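Long-range contacts in chitosanase (Gynuella sunshinyii YC6258, PDB 6LWU), which probably hydrolyses chitosan as a glycosyl hydrolase family 46 enzyme, and is seen here with a glucosamine chain bound: residues L69-P74 against P94-D99; L137-D142 against T183-R188; I187-L192 against R210-M215. The protein carries 1 engineered substitution. One frame throughout, in Å; residues are numbered along the deposited sequence.

Contact 1 of 3, residues L69-P74 against P94-D99; sequences LVPFLP and PQRWAD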
loop_
_atom_site.group_PDB
_atom_site.type_symbol
_atom_site.label_atom_id
_atom_site.label_comp_id
_atom_site.label_asym_id
_atom_site.label_seq_id
_atom_site.Cartn_x
_atom_site.Cartn_y
_atom_site.Cartn_z
ATOM N N LEU A 69 22.815 -3.970 -5.959
ATOM C CA LEU A 69 21.928 -2.887 -6.380
ATOM C C LEU A 69 22.544 -1.497 -6.277
ATOM O O LEU A 69 21.936 -0.529 -6.756
ATOM C CB LEU A 69 20.608 -2.915 -5.583
ATOM C CG LEU A 69 19.832 -4.225 -5.617
ATOM C CD1 LEU A 69 18.932 -4.350 -4.401
ATOM C CD2 LEU A 69 19.040 -4.315 -6.918
ATOM N N VAL A 70 23.733 -1.362 -5.704
ATOM C CA VAL A 70 24.368 -0.047 -5.639
ATOM C C VAL A 70 24.617 0.584 -7.012
ATOM O O VAL A 70 24.609 1.822 -7.103
ATOM C CB VAL A 70 25.676 -0.101 -4.827
ATOM C CG1 VAL A 70 26.044 1.296 -4.341
ATOM C CG2 VAL A 70 25.520 -1.009 -3.629
ATOM N N PRO A 71 24.849 -0.156 -8.105
ATOM C CA PRO A 71 25.081 0.544 -9.384
ATOM C C PRO A 71 23.836 1.215 -9.949
ATOM O O PRO A 71 23.953 2.007 -10.891
ATOM C CB PRO A 71 25.603 -0.562 -10.317
ATOM C CG PRO A 71 25.084 -1.812 -9.757
ATOM C CD PRO A 71 25.049 -1.613 -8.258
ATOM N N PHE A 72 22.656 0.822 -9.483
ATOM C CA PHE A 72 21.376 1.400 -9.953
ATOM C C PHE A 72 21.137 2.716 -9.251
ATOM O O PHE A 72 20.304 3.458 -9.673
ATOM C CB PHE A 72 20.247 0.407 -9.747
ATOM C CG PHE A 72 20.361 -0.800 -10.629
ATOM C CD1 PHE A 72 20.394 -0.665 -11.999
ATOM C CD2 PHE A 72 20.430 -2.063 -10.095
ATOM C CE1 PHE A 72 20.490 -1.770 -12.819
ATOM C CE2 PHE A 72 20.527 -3.168 -10.920
ATOM C CZ PHE A 72 20.562 -3.020 -12.280
ATOM N N LEU A 73 21.933 3.077 -8.266
ATOM C CA LEU A 73 21.618 4.232 -7.387
ATOM C C LEU A 73 21.628 5.624 -8.020
ATOM O O LEU A 73 20.886 6.490 -7.564
ATOM C CB LEU A 73 22.567 4.195 -6.198
ATOM C CG LEU A 73 22.016 3.549 -4.942
ATOM C CD1 LEU A 73 23.126 3.352 -3.938
ATOM C CD2 LEU A 73 20.919 4.400 -4.347
ATOM N N PRO A 74 22.527 5.974 -8.972
ATOM C CA PRO A 74 22.540 7.338 -9.465
ATOM C C PRO A 74 21.378 7.557 -10.444
ATOM O O PRO A 74 20.900 8.620 -10.525
ATOM C CB PRO A 74 23.915 7.371 -10.119
ATOM C CG PRO A 74 24.623 6.040 -9.922
ATOM C CD PRO A 74 23.491 5.110 -9.585
ATOM N N PRO A 94 15.310 -5.669 -11.767
ATOM C CA PRO A 94 14.329 -6.638 -11.240
ATOM C C PRO A 94 14.951 -7.938 -10.757
ATOM O O PRO A 94 14.543 -8.479 -9.724
ATOM C CB PRO A 94 13.400 -6.877 -12.443
ATOM C CG PRO A 94 13.440 -5.602 -13.187
ATOM C CD PRO A 94 14.860 -5.087 -13.051
ATOM N N GLN A 95 15.920 -8.462 -11.502
ATOM C CA GLN A 95 16.538 -9.730 -11.142
ATOM C C GLN A 95 17.388 -9.570 -9.891
ATOM O O GLN A 95 17.403 -10.449 -9.018
ATOM C CB GLN A 95 17.382 -10.240 -12.315
ATOM C CG GLN A 95 17.965 -11.626 -12.112
ATOM C CD GLN A 95 16.912 -12.641 -11.748
ATOM O OE1 GLN A 95 15.966 -12.861 -12.497
ATOM N NE2 GLN A 95 17.061 -13.261 -10.582
ATOM N N ARG A 96 18.071 -8.432 -9.776
ATOM C CA ARG A 96 18.925 -8.189 -8.625
ATOM C C ARG A 96 18.103 -7.831 -7.387
ATOM O O ARG A 96 18.481 -8.187 -6.261
ATOM C CB ARG A 96 19.932 -7.102 -8.981
ATOM C CG ARG A 96 20.941 -7.612 -9.993
ATOM C CD ARG A 96 21.811 -6.516 -10.586
ATOM N NE ARG A 96 22.990 -7.081 -11.227
ATOM C CZ ARG A 96 24.167 -6.465 -11.303
ATOM N NH1 ARG A 96 24.327 -5.251 -10.786
ATOM N NH2 ARG A 96 25.187 -7.062 -11.902
ATOM N N TRP A 97 16.975 -7.133 -7.578
ATOM C CA TRP A 97 16.001 -6.966 -6.500
ATOM C C TRP A 97 15.499 -8.317 -6.012
ATOM O O TRP A 97 15.390 -8.562 -4.799
ATOM C CB TRP A 97 14.819 -6.105 -6.966
ATOM C CG TRP A 97 13.824 -5.859 -5.859
ATOM C CD1 TRP A 97 12.879 -6.732 -5.396
ATOM C CD2 TRP A 97 13.699 -4.669 -5.060
ATOM N NE1 TRP A 97 12.170 -6.157 -4.369
ATOM C CE2 TRP A 97 12.654 -4.894 -4.142
ATOM C CE3 TRP A 97 14.363 -3.433 -5.042
ATOM C CZ2 TRP A 97 12.256 -3.932 -3.208
ATOM C CZ3 TRP A 97 13.965 -2.474 -4.116
ATOM C CH2 TRP A 97 12.923 -2.733 -3.209
ATOM N N ALA A 98 15.173 -9.207 -6.951
ATOM C CA ALA A 98 14.778 -10.553 -6.555
ATOM C C ALA A 98 15.892 -11.248 -5.767
ATOM O O ALA A 98 15.635 -11.864 -4.730
ATOM C CB ALA A 98 14.383 -11.360 -7.787
ATOM N N ASP A 99 17.140 -11.141 -6.226
ATOM C CA ASP A 99 18.229 -11.848 -5.557
ATOM C C ASP A 99 18.532 -11.234 -4.191
ATOM O O ASP A 99 18.650 -11.949 -3.191
ATOM C CB ASP A 99 19.475 -11.864 -6.448
ATOM C CG ASP A 99 19.298 -12.729 -7.696
ATOM O OD1 ASP A 99 18.681 -13.815 -7.607
ATOM O OD2 ASP A 99 19.784 -12.321 -8.772
#

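Contact 2 of 3, residues L137-D142 against T183-R188; sequences LLALYD and TFLKIR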
loop_
_atom_site.group_PDB
_atom_site.type_symbol
_atom_site.label_atom_id
_atom_site.label_comp_id
_atom_site.label_asym_id
_atom_site.label_seq_id
_atom_site.Cartn_x
_atom_site.Cartn_y
_atom_site.Cartn_z
ATOM N N LEU A 137 -8.701 1.031 10.302
ATOM C CA LEU A 137 -7.248 1.094 10.280
ATOM C C LEU A 137 -6.686 0.323 9.094
ATOM O O LEU A 137 -5.784 0.806 8.398
ATOM C CB LEU A 137 -6.696 0.541 11.595
ATOM C CG LEU A 137 -6.516 1.534 12.746
ATOM C CD1 LEU A 137 -7.790 2.326 13.019
ATOM C CD2 LEU A 137 -6.011 0.831 14.027
ATOM N N LEU A 138 -7.197 -0.889 8.869
ATOM C CA LEU A 138 -6.797 -1.670 7.712
ATOM C C LEU A 138 -7.073 -0.901 6.418
ATOM O O LEU A 138 -6.204 -0.816 5.541
ATOM C CB LEU A 138 -7.524 -3.018 7.730
ATOM C CG LEU A 138 -7.503 -3.838 6.432
ATOM C CD1 LEU A 138 -6.077 -4.275 6.097
ATOM C CD2 LEU A 138 -8.413 -5.048 6.507
ATOM N N ALA A 139 -8.270 -0.303 6.297
ATOM C CA ALA A 139 -8.610 0.424 5.075
ATOM C C ALA A 139 -7.725 1.646 4.901
ATOM O O ALA A 139 -7.355 2.005 3.771
ATOM C CB ALA A 139 -10.088 0.840 5.070
ATOM N N LEU A 140 -7.380 2.315 6.003
ATOM C CA LEU A 140 -6.455 3.433 5.859
ATOM C C LEU A 140 -5.079 2.939 5.423
ATOM O O LEU A 140 -4.438 3.546 4.554
ATOM C CB LEU A 140 -6.376 4.222 7.160
ATOM C CG LEU A 140 -7.648 5.001 7.483
ATOM C CD1 LEU A 140 -7.634 5.418 8.944
ATOM C CD2 LEU A 140 -7.797 6.209 6.580
ATOM N N TYR A 141 -4.643 1.806 5.977
ATOM C CA TYR A 141 -3.316 1.279 5.676
ATOM C C TYR A 141 -3.221 0.794 4.228
ATOM O O TYR A 141 -2.297 1.172 3.505
ATOM C CB TYR A 141 -2.987 0.169 6.672
ATOM C CG TYR A 141 -1.654 -0.502 6.504
ATOM C CD1 TYR A 141 -0.516 0.210 6.117
ATOM C CD2 TYR A 141 -1.525 -1.864 6.763
ATOM C CE1 TYR A 141 0.698 -0.430 5.993
ATOM C CE2 TYR A 141 -0.320 -2.509 6.639
ATOM C CZ TYR A 141 0.782 -1.798 6.253
ATOM O OH TYR A 141 1.965 -2.487 6.124
ATOM N N ASP A 142 -4.156 -0.055 3.790
ATOM C CA ASP A 142 -4.230 -0.435 2.379
ATOM C C ASP A 142 -4.227 0.792 1.472
ATOM O O ASP A 142 -3.466 0.862 0.499
ATOM C CB ASP A 142 -5.487 -1.277 2.130
ATOM C CG ASP A 142 -5.479 -1.967 0.771
ATOM O OD1 ASP A 142 -4.567 -2.800 0.550
ATOM O OD2 ASP A 142 -6.387 -1.687 -0.069
ATOM N N THR A 183 -18.314 5.928 3.438
ATOM C CA THR A 183 -18.059 7.039 2.527
ATOM C C THR A 183 -16.637 6.976 1.970
ATOM O O THR A 183 -16.427 7.104 0.756
ATOM C CB THR A 183 -18.312 8.364 3.250
ATOM O OG1 THR A 183 -19.635 8.362 3.788
ATOM C CG2 THR A 183 -18.171 9.533 2.307
ATOM N N PHE A 184 -15.651 6.750 2.847
ATOM C CA PHE A 184 -14.262 6.661 2.407
ATOM C C PHE A 184 -14.069 5.519 1.418
ATOM O O PHE A 184 -13.367 5.670 0.411
ATOM C CB PHE A 184 -13.333 6.478 3.612
ATOM C CG PHE A 184 -11.891 6.212 3.234
ATOM C CD1 PHE A 184 -11.027 7.263 2.938
ATOM C CD2 PHE A 184 -11.409 4.911 3.150
ATOM C CE1 PHE A 184 -9.691 7.018 2.577
ATOM C CE2 PHE A 184 -10.086 4.658 2.791
ATOM C CZ PHE A 184 -9.223 5.716 2.502
ATOM N N LEU A 185 -14.668 4.358 1.697
ATOM C CA LEU A 185 -14.519 3.219 0.800
ATOM C C LEU A 185 -15.081 3.535 -0.583
ATOM O O LEU A 185 -14.493 3.150 -1.601
ATOM C CB LEU A 185 -15.210 1.992 1.394
ATOM C CG LEU A 185 -14.430 1.144 2.396
ATOM C CD1 LEU A 185 -13.535 2.029 3.256
ATOM C CD2 LEU A 185 -15.384 0.311 3.270
ATOM N N LYS A 186 -16.225 4.231 -0.631
ATOM C CA LYS A 186 -16.861 4.563 -1.896
ATOM C C LYS A 186 -16.101 5.657 -2.635
ATOM O O LYS A 186 -15.980 5.610 -3.865
ATOM C CB LYS A 186 -18.313 4.981 -1.656
ATOM C CG LYS A 186 -19.277 3.834 -1.808
ATOM C CD LYS A 186 -20.420 3.922 -0.827
ATOM C CE LYS A 186 -21.066 5.293 -0.823
ATOM N NZ LYS A 186 -22.548 5.103 -0.859
ATOM N N ILE A 187 -15.609 6.665 -1.909
ATOM C CA ILE A 187 -14.771 7.683 -2.537
ATOM C C ILE A 187 -13.499 7.046 -3.087
ATOM O O ILE A 187 -13.044 7.387 -4.188
ATOM C CB ILE A 187 -14.469 8.820 -1.542
ATOM C CG1 ILE A 187 -15.606 9.848 -1.549
ATOM C CG2 ILE A 187 -13.134 9.504 -1.868
ATOM C CD1 ILE A 187 -15.504 10.894 -0.452
ATOM N N ARG A 188 -12.929 6.085 -2.345
ATOM C CA ARG A 188 -11.728 5.400 -2.815
ATOM C C ARG A 188 -11.995 4.655 -4.113
ATOM O O ARG A 188 -11.220 4.761 -5.077
ATOM C CB ARG A 188 -11.167 4.453 -1.742
ATOM C CG ARG A 188 -9.736 3.985 -2.041
ATOM C CD ARG A 188 -9.189 2.979 -1.027
ATOM N NE ARG A 188 -7.968 2.313 -1.496
ATOM C CZ ARG A 188 -7.487 1.175 -0.998
ATOM N NH1 ARG A 188 -8.109 0.547 -0.008
ATOM N NH2 ARG A 188 -6.391 0.650 -1.495
#

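Contact 3 of 3, residues I187-L192 against R210-M215; sequences IRKQVL and RVDSLM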
loop_
_atom_site.group_PDB
_atom_site.type_symbol
_atom_site.label_atom_id
_atom_site.label_comp_id
_atom_site.label_asym_id
_atom_site.label_seq_id
_atom_site.Cartn_x
_atom_site.Cartn_y
_atom_site.Cartn_z
ATOM N N ILE A 187 -15.609 6.665 -1.909
ATOM C CA ILE A 187 -14.771 7.683 -2.537
ATOM C C ILE A 187 -13.499 7.046 -3.087
ATOM O O ILE A 187 -13.044 7.387 -4.188
ATOM C CB ILE A 187 -14.469 8.820 -1.542
ATOM C CG1 ILE A 187 -15.606 9.848 -1.549
ATOM C CG2 ILE A 187 -13.134 9.504 -1.868
ATOM C CD1 ILE A 187 -15.504 10.894 -0.452
ATOM N N ARG A 188 -12.929 6.085 -2.345
ATOM C CA ARG A 188 -11.728 5.400 -2.815
ATOM C C ARG A 188 -11.995 4.655 -4.113
ATOM O O ARG A 188 -11.220 4.761 -5.077
ATOM C CB ARG A 188 -11.167 4.453 -1.742
ATOM C CG ARG A 188 -9.736 3.985 -2.041
ATOM C CD ARG A 188 -9.189 2.979 -1.027
ATOM N NE ARG A 188 -7.968 2.313 -1.496
ATOM C CZ ARG A 188 -7.487 1.175 -0.998
ATOM N NH1 ARG A 188 -8.109 0.547 -0.008
ATOM N NH2 ARG A 188 -6.391 0.650 -1.495
ATOM N N LYS A 189 -13.096 3.907 -4.169
ATOM C CA LYS A 189 -13.390 3.181 -5.397
ATOM C C LYS A 189 -13.561 4.134 -6.579
ATOM O O LYS A 189 -13.123 3.820 -7.694
ATOM C CB LYS A 189 -14.623 2.299 -5.203
ATOM C CG LYS A 189 -14.698 1.130 -6.182
ATOM C CD LYS A 189 -16.018 0.380 -6.056
ATOM C CE LYS A 189 -16.149 -0.722 -7.106
ATOM N NZ LYS A 189 -17.347 -1.576 -6.835
ATOM N N GLN A 190 -14.142 5.319 -6.353
ATOM C CA GLN A 190 -14.317 6.267 -7.452
ATOM C C GLN A 190 -12.976 6.812 -7.931
ATOM O O GLN A 190 -12.806 7.090 -9.130
ATOM C CB GLN A 190 -15.243 7.407 -7.029
ATOM C CG GLN A 190 -16.706 7.007 -6.958
ATOM C CD GLN A 190 -17.531 7.920 -6.058
ATOM O OE1 GLN A 190 -17.180 9.087 -5.848
ATOM N NE2 GLN A 190 -18.638 7.390 -5.526
ATOM N N VAL A 191 -12.015 6.957 -7.014
ATOM C CA VAL A 191 -10.685 7.425 -7.394
ATOM C C VAL A 191 -9.935 6.337 -8.147
ATOM O O VAL A 191 -9.259 6.609 -9.140
ATOM C CB VAL A 191 -9.910 7.896 -6.149
ATOM C CG1 VAL A 191 -8.428 8.069 -6.454
ATOM C CG2 VAL A 191 -10.514 9.186 -5.600
ATOM N N LEU A 192 -10.064 5.088 -7.709
ATOM C CA LEU A 192 -9.425 3.993 -8.429
ATOM C C LEU A 192 -9.982 3.844 -9.843
ATOM O O LEU A 192 -9.245 3.497 -10.773
ATOM C CB LEU A 192 -9.595 2.692 -7.654
ATOM C CG LEU A 192 -8.700 2.511 -6.428
ATOM C CD1 LEU A 192 -9.088 1.235 -5.685
ATOM C CD2 LEU A 192 -7.200 2.528 -6.828
ATOM N N ARG A 210 -10.433 -5.028 -4.361
ATOM C CA ARG A 210 -9.911 -4.892 -3.005
ATOM C C ARG A 210 -10.773 -3.949 -2.179
ATOM O O ARG A 210 -10.976 -4.177 -0.987
ATOM C CB ARG A 210 -8.458 -4.415 -3.034
ATOM C CG ARG A 210 -8.240 -2.916 -3.159
ATOM C CD ARG A 210 -6.857 -2.637 -3.745
ATOM N NE ARG A 210 -5.812 -2.725 -2.727
ATOM C CZ ARG A 210 -4.504 -2.708 -2.989
ATOM N NH1 ARG A 210 -4.059 -2.619 -4.241
ATOM N NH2 ARG A 210 -3.637 -2.769 -1.998
ATOM N N VAL A 211 -11.300 -2.891 -2.798
ATOM C CA VAL A 211 -12.199 -2.015 -2.064
ATOM C C VAL A 211 -13.509 -2.737 -1.775
ATOM O O VAL A 211 -14.120 -2.523 -0.720
ATOM C CB VAL A 211 -12.434 -0.696 -2.821
ATOM C CG1 VAL A 211 -13.457 0.163 -2.076
ATOM C CG2 VAL A 211 -11.129 0.063 -2.997
ATOM N N ASP A 212 -13.943 -3.633 -2.670
ATOM C CA ASP A 212 -15.152 -4.413 -2.400
ATOM C C ASP A 212 -14.939 -5.388 -1.237
ATOM O O ASP A 212 -15.840 -5.579 -0.412
ATOM C CB ASP A 212 -15.604 -5.179 -3.653
ATOM C CG ASP A 212 -15.751 -4.285 -4.897
ATOM O OD1 ASP A 212 -16.147 -3.101 -4.775
ATOM O OD2 ASP A 212 -15.456 -4.784 -6.009
ATOM N N SER A 213 -13.762 -6.022 -1.160
ATOM C CA SER A 213 -13.477 -6.935 -0.051
ATOM C C SER A 213 -13.499 -6.209 1.289
ATOM O O SER A 213 -14.022 -6.732 2.279
ATOM C CB SER A 213 -12.121 -7.609 -0.255
ATOM O OG SER A 213 -12.195 -8.642 -1.216
ATOM N N LEU A 214 -12.925 -5.007 1.343
ATOM C CA LEU A 214 -13.041 -4.185 2.542
ATOM C C LEU A 214 -14.492 -3.797 2.802
ATOM O O LEU A 214 -14.949 -3.815 3.946
ATOM C CB LEU A 214 -12.165 -2.937 2.405
ATOM C CG LEU A 214 -10.642 -3.111 2.307
ATOM C CD1 LEU A 214 -9.961 -1.822 1.857
ATOM C CD2 LEU A 214 -10.064 -3.572 3.635
ATOM N N MET A 215 -15.226 -3.422 1.752
ATOM C CA MET A 215 -16.637 -3.081 1.907
ATOM C C MET A 215 -17.440 -4.272 2.422
ATOM O O MET A 215 -18.371 -4.104 3.217
ATOM C CB MET A 215 -17.201 -2.582 0.565
ATOM C CG MET A 215 -18.662 -2.089 0.588
ATOM S SD MET A 215 -18.967 -0.591 1.567
ATOM C CE MET A 215 -18.399 0.736 0.523
#

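Contact 1 of 3, residues L69-P74 against P94-D99
Arg-96 reaches from helix 93-100 across to Leu-69, Phe-72 and Pro-71, and each level of its side chain meets a different one of them. At the base, CB touches Leu-69 CD2 at 3.6 Å. With CG anti to the carbonyl carbon (chi1 -70°) and the chain extended as far as NE, the next methylenes pass Leu-69 and run toward the aromatic ring. There CD comes up to the ring edge, near the ring plane, 3.6 Å from Phe-72 CE2. Within 69-74, residues 70-72 form a 3-10 turn that leads on to helix 73-82, and the segment packs against helix 93-100 within one lobe of the mainly helical family 46 fold. At the tip, the guanidinium is turned 74° from the Phe-72 ring, and Pro-71 CG lies in its plane, 3.7 Å from Arg-96 NH1. That nitrogen also makes a weak hydrogen bond to the carbonyl of Ile-68. An arginine suits this place because its aliphatic stem can pack on leucine and phenylalanine while its charged end reaches past them to Pro-71 and the Ile-68 carbonyl. Leu-69, buried and branched, also sets CD2 3.6 Å from the backbone N of Trp-97, whose indole NE1 is hydrogen-bonded to the carbonyl O of Tyr-27.

Contact 2 of 3, residues L137-D142 against T183-R188
Ala-139 and Asp-142 of helix 134-147 meet Leu-185, Phe-184 and Arg-188 of helix 177-193 in a buried, nearly parallel helix pairing, apolar at one end and closed by a salt bridge at the other. The axes of the two short segments stay 11.3 Å apart and run 23° from parallel, a wide spacing that is bridged by large side chains from helix 177-193. Alanine suits the facing position, since its lone CB leaves room for Leu-185 CD1 at 4.1 Å. Phe-184 lies obliquely beside the same turn, its CE2 3.9 Å from Ala-139 O, and Phe-184 CZ lies 4.3 Å from Leu-140 CD2.

The polar end is more specific. Arg-188 has CG anti to the backbone N (chi1 -166°) and an extended chain, which carries the guanidinium across the gap to Asp-142. Its two terminal nitrogens grip one oxygen: NH2 stands 2.7 Å and NH1 2.8 Å from Asp-142 OD2. Both bonds are bent, as sharing one acceptor requires. OD2 lies practically in the guanidinium plane, yet the carboxylate is steeply inclined to that plane: OD2 takes NH1 on its anti lone pair, whereas NH2 comes from above the carboxylate, 55° out of its plane. The other oxygen is left for Arg-210, giving a buried Arg-Asp-Arg network of the kind known in family 46 chitosanases. His-147 accepts from Arg-188 NE and fixes the guanidinium further. The Asp-142 side chain lies about 7 Å from a bound glucosamine, so the network borders the sugar-binding cleft. Around the pair, helices 5-20 and 104-128 pack on helix 134-147, and helix 156-166 lies against Phe-184 and Arg-188 on helix 177-193.

Contact 3 of 3, residues I187-L192 against R210-M215
Val-211 fits among Lys-189, Leu-192 and Arg-188 where helix 177-193 and helix 209-219 pack antiparallel, their segment axes 10.1 Å apart and 171° from parallel. The apolar contacts radiate from its two methyls. CG2 meets Leu-192 CD1 tip to tip at 3.6 Å and also lies over one face of the Arg-188 guanidinium, while CG1 rests 4.0 Å from Lys-189 CB. A branched residue suits this spot, because its two methyls can each meet different side chains of the facing helix. Leu-214 CD1 closes on the edge of the same guanidinium, 3.5 Å from Arg-188 NH1.

Among the charged contacts, the extended Lys-189 chain puts NZ 2.8 Å from Asp-212 OD1, on the syn side and 19° out of the carboxylate plane. With an alanine here, the carboxylate of Asp-212 would probably be left without its charged mate across the helix pair. Arg-210, bent at chi3 (-81°), receives Arg-188 NH2 over one guanidinium face, 3.6 Å from Arg-210 NE; the closeness of the two cations is probably made bearable by the carboxylate of Asp-142, to which both are salt-bridged. The Arg-210 side chain lies about 5 Å from a bound glucosamine. Phe-18 of helix 5-20 packs on Arg-210 and Leu-214, helix 134-147 touches both segments, and helix 156-166 backs Arg-188 and Val-191.

Overall arrangement
From the N terminus, contact 1 comes first: it brings the chain at 69-74 back against helix 93-100 and closes a short, partly helical excursion in one lobe. Contact 2 then closes a larger loop that takes in helix 156-166, and contact 3 a shorter one through helix 201-205. Neither nests in the other; contact 3 begins where contact 2 ends, sharing Ile-187 and Arg-188, so helix 177-193 holds helix 134-147 and helix 209-219 in turn. These two helices also meet directly, through Leu-138 and Leu-214 and the Asp-142 to Arg-210 salt bridge. Contact 1 lies on the opposite side of the chain's centre from the other two, about 33 Å from each between centres.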